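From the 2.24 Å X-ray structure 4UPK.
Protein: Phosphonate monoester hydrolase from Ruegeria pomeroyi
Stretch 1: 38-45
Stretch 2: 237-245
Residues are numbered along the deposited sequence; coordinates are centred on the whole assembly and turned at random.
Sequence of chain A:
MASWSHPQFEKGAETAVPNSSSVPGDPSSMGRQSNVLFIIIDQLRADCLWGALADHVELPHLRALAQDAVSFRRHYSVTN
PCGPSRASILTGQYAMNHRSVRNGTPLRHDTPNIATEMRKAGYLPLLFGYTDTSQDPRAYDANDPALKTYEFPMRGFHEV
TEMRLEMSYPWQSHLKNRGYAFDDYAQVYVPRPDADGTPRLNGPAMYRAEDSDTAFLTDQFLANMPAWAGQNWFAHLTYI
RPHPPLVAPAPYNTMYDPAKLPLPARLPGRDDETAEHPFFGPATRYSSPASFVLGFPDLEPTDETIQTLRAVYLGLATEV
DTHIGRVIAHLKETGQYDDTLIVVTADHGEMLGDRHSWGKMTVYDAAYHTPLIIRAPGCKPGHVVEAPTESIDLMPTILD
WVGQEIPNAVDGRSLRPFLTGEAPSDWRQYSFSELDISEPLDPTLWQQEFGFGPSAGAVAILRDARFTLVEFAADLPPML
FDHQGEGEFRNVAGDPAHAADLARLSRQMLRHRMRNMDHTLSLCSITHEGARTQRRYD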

# COMPACT_ATOMS: atom_id res chain seq x y z
N PHE A 38 3.89 -25.06 17.98
CA PHE A 38 5.22 -24.89 17.41
C PHE A 38 6.20 -24.38 18.47
O PHE A 38 6.16 -23.20 18.84
CB PHE A 38 5.12 -23.95 16.19
CG PHE A 38 6.34 -23.83 15.30
CD1 PHE A 38 7.43 -24.70 15.45
CD2 PHE A 38 6.37 -22.90 14.27
CE1 PHE A 38 8.54 -24.59 14.62
CE2 PHE A 38 7.49 -22.79 13.45
CZ PHE A 38 8.56 -23.65 13.61
N ILE A 39 7.06 -25.31 18.97
CA ILE A 39 8.08 -24.96 19.97
C ILE A 39 9.44 -24.92 19.29
O ILE A 39 9.82 -25.88 18.60
CB ILE A 39 8.13 -25.87 21.26
CG1 ILE A 39 6.76 -25.99 21.93
CG2 ILE A 39 9.22 -25.37 22.28
CD1 ILE A 39 6.74 -27.05 23.07
N ILE A 40 10.19 -23.83 19.56
CA ILE A 40 11.55 -23.61 19.10
C ILE A 40 12.43 -23.31 20.31
O ILE A 40 12.21 -22.31 21.02
CB ILE A 40 11.68 -22.52 17.96
CG1 ILE A 40 10.85 -22.89 16.72
CG2 ILE A 40 13.18 -22.27 17.60
CD1 ILE A 40 10.82 -21.85 15.62
N ILE A 41 13.41 -24.19 20.55
CA ILE A 41 14.40 -24.05 21.62
C ILE A 41 15.59 -23.37 20.92
O ILE A 41 15.99 -23.80 19.85
CB ILE A 41 14.78 -25.43 22.25
CG1 ILE A 41 13.56 -26.15 22.85
CG2 ILE A 41 15.89 -25.28 23.32
CD1 ILE A 41 13.78 -27.69 23.08
N ASP A 42 16.11 -22.28 21.49
CA ASP A 42 17.26 -21.60 20.92
C ASP A 42 18.55 -22.34 21.37
O ASP A 42 18.70 -22.68 22.56
CB ASP A 42 17.30 -20.13 21.38
CG ASP A 42 17.86 -19.13 20.39
OD1 ASP A 42 19.07 -19.18 20.10
OD2 ASP A 42 17.09 -18.24 19.94
N GLN A 43 19.45 -22.61 20.40
CA GLN A 43 20.81 -23.15 20.55
C GLN A 43 20.98 -24.59 21.03
O GLN A 43 22.11 -24.95 21.36
CB GLN A 43 21.70 -22.16 21.33
CG GLN A 43 22.95 -21.74 20.60
CD GLN A 43 23.40 -20.32 20.91
OE1 GLN A 43 24.36 -20.09 21.64
NE2 GLN A 43 22.72 -19.33 20.35
N LEU A 44 19.92 -25.43 21.05
CA LEU A 44 20.03 -26.84 21.46
C LEU A 44 20.64 -27.74 20.35
O LEU A 44 20.09 -27.82 19.25
CB LEU A 44 18.69 -27.42 22.00
CG LEU A 44 18.75 -28.82 22.69
CD1 LEU A 44 19.57 -28.82 23.96
CD2 LEU A 44 17.35 -29.38 22.96
N ARG A 45 21.79 -28.38 20.65
CA ARG A 45 22.50 -29.25 19.70
C ARG A 45 21.71 -30.52 19.45
O ARG A 45 21.08 -31.02 20.38
CB ARG A 45 23.89 -29.64 20.24
CG ARG A 45 24.93 -28.53 20.16
CD ARG A 45 26.14 -28.86 21.01
NE ARG A 45 26.89 -30.00 20.49
CZ ARG A 45 28.13 -29.95 20.02
NH1 ARG A 45 28.78 -28.79 19.97
NH2 ARG A 45 28.74 -31.05 19.59
N LEU A 237 5.81 -21.01 20.92
CA LEU A 237 6.52 -20.88 22.20
C LEU A 237 8.04 -21.07 21.96
O LEU A 237 8.47 -22.06 21.37
CB LEU A 237 5.91 -21.88 23.21
CG LEU A 237 6.55 -22.13 24.58
CD1 LEU A 237 6.25 -21.00 25.56
CD2 LEU A 237 6.02 -23.42 25.18
N THR A 238 8.82 -20.04 22.36
CA THR A 238 10.25 -19.89 22.10
C THR A 238 11.11 -19.73 23.36
O THR A 238 11.15 -18.65 23.97
CB THR A 238 10.47 -18.73 21.12
OG1 THR A 238 9.99 -17.54 21.74
CG2 THR A 238 9.77 -18.93 19.76
N TYR A 239 11.83 -20.79 23.71
CA TYR A 239 12.74 -20.82 24.84
C TYR A 239 14.12 -20.41 24.38
O TYR A 239 14.67 -21.03 23.47
CB TYR A 239 12.82 -22.23 25.44
CG TYR A 239 11.53 -22.73 26.05
CD1 TYR A 239 11.13 -22.31 27.32
CD2 TYR A 239 10.73 -23.66 25.39
CE1 TYR A 239 9.96 -22.79 27.91
CE2 TYR A 239 9.56 -24.16 25.97
CZ TYR A 239 9.19 -23.72 27.24
OH TYR A 239 8.07 -24.20 27.86
N ILE A 240 14.68 -19.38 25.01
CA ILE A 240 16.01 -18.88 24.75
C ILE A 240 17.06 -19.86 25.23
O ILE A 240 18.02 -20.13 24.52
CB ILE A 240 16.22 -17.43 25.31
CG1 ILE A 240 17.55 -16.80 24.81
CG2 ILE A 240 16.06 -17.33 26.83
CD1 ILE A 240 17.61 -16.62 23.24
N ARG A 241 16.86 -20.42 26.45
CA ARG A 241 17.73 -21.39 27.10
C ARG A 241 17.73 -22.73 26.37
O ARG A 241 16.66 -23.15 25.90
CB ARG A 241 17.33 -21.60 28.57
CG ARG A 241 17.38 -20.34 29.43
CD ARG A 241 18.69 -19.60 29.35
NE ARG A 241 18.74 -18.51 30.31
CZ ARG A 241 19.85 -17.89 30.69
NH1 ARG A 241 21.04 -18.27 30.22
NH2 ARG A 241 19.80 -16.90 31.57
N PRO A 242 18.89 -23.44 26.25
CA PRO A 242 20.26 -23.06 26.70
C PRO A 242 20.88 -22.02 25.77
O PRO A 242 20.85 -22.19 24.55
CB PRO A 242 21.00 -24.41 26.68
CG PRO A 242 20.34 -25.16 25.52
CD PRO A 242 18.89 -24.76 25.55
N HIS A 243 21.37 -20.91 26.33
CA HIS A 243 21.92 -19.80 25.52
C HIS A 243 22.69 -18.86 26.45
O HIS A 243 22.24 -18.67 27.59
CB HIS A 243 20.76 -19.01 24.88
CG HIS A 243 21.11 -18.01 23.82
ND1 HIS A 243 21.65 -16.76 24.15
CD2 HIS A 243 20.86 -18.03 22.49
CE1 HIS A 243 21.79 -16.12 22.99
NE2 HIS A 243 21.31 -16.84 21.97
N PRO A 244 23.83 -18.26 26.01
CA PRO A 244 24.56 -17.31 26.88
C PRO A 244 23.69 -16.09 27.25
O PRO A 244 22.76 -15.78 26.51
CB PRO A 244 25.78 -16.91 26.02
CG PRO A 244 25.40 -17.21 24.62
CD PRO A 244 24.51 -18.40 24.69
N PRO A 245 23.95 -15.36 28.37
CA PRO A 245 25.00 -15.58 29.39
C PRO A 245 24.65 -16.82 30.19
O PRO A 245 23.57 -16.90 30.77
CB PRO A 245 24.95 -14.29 30.24
CG PRO A 245 24.09 -13.31 29.47
CD PRO A 245 23.13 -14.19 28.71
O HOH W 1 13.50 -20.11 20.77

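Residues 38-41 and 237-239 are neighbouring strands of a parallel sheet, their N-to-C directions only 12° apart, although nearly 200 residues separate them in sequence. The hydrogen bonds follow the staggered parallel pattern: Leu 237 N donates to Phe 38 O (3.0 Å), Ile 40 N to Leu 237 O (3.1 Å), Tyr 239 N to Ile 40 O (3.1 Å) and Asp 42 N to Tyr 239 O (2.7 Å). The last bond carries the ladder just beyond the strand of the first stretch. A water also donates to Ile 40 O (2.6 Å) and Tyr 239 O (3.1 Å), using acceptor capacity left on two carbonyls already engaged in the ladder.

Because a strand alternates its side chains, Ile 39, Ile 41, Leu 237 and Tyr 239 share one face, while Ile 40 and Thr 238 lie on the other. Beta-branched isoleucine suits the extended backbone, and all three isoleucines of the first strand adopt the same m,t rotamer, which sets CD1 anti to CA. Leu 237, in contrast, is t,p, one of leucine's two common rotamers; its CD2 lies 4.2 Å from Ile 39 CG1. The other branch of Ile 39 meets the ring of Tyr 239 at its edge, with CG2 3.9 Å from CD2 of the tyrosine. Tyr 239 has chi1 m and chi2 near -80°, the roughly perpendicular setting that relieves strain between an aromatic ring and its own backbone. Its hydroxyl is hydrogen-bonded elsewhere in the structure. Thr 238, with chi1 p, likewise has OG1 bonded elsewhere; its methyl CG2 approaches Ile 40 CB at 4.4 Å.

Past the strands, the cis peptide before Pro 242 helps shape the turn of the second stretch, and the proline supplies a compact apolar surface. Pro 242 CD packs 3.8 Å from Ile 41 CG2, and Pro 242 CG lies 4.1 Å from Leu 44 CD1, itself part of a t,p leucine.

Asp 42 has an off-well chi1 of -147°. Asp 42 OD1 lies at the edge of the His 243 ring, 3.2 Å from its CD2, where an electronegative oxygen meets a polarised C-H; OD2 is hydrogen-bonded elsewhere. The t chi1 of His 243 accompanies a ring whose end comes nearer the first stretch than its CA-to-CB direction suggests, while its ND1 donates to Pro 244 O (2.8 Å). The CA-to-CB bond of Arg 241 points away from the first stretch, and Arg 241 NH1 donates to Pro 245 O (2.9 Å), bracing the proline-rich loop from within.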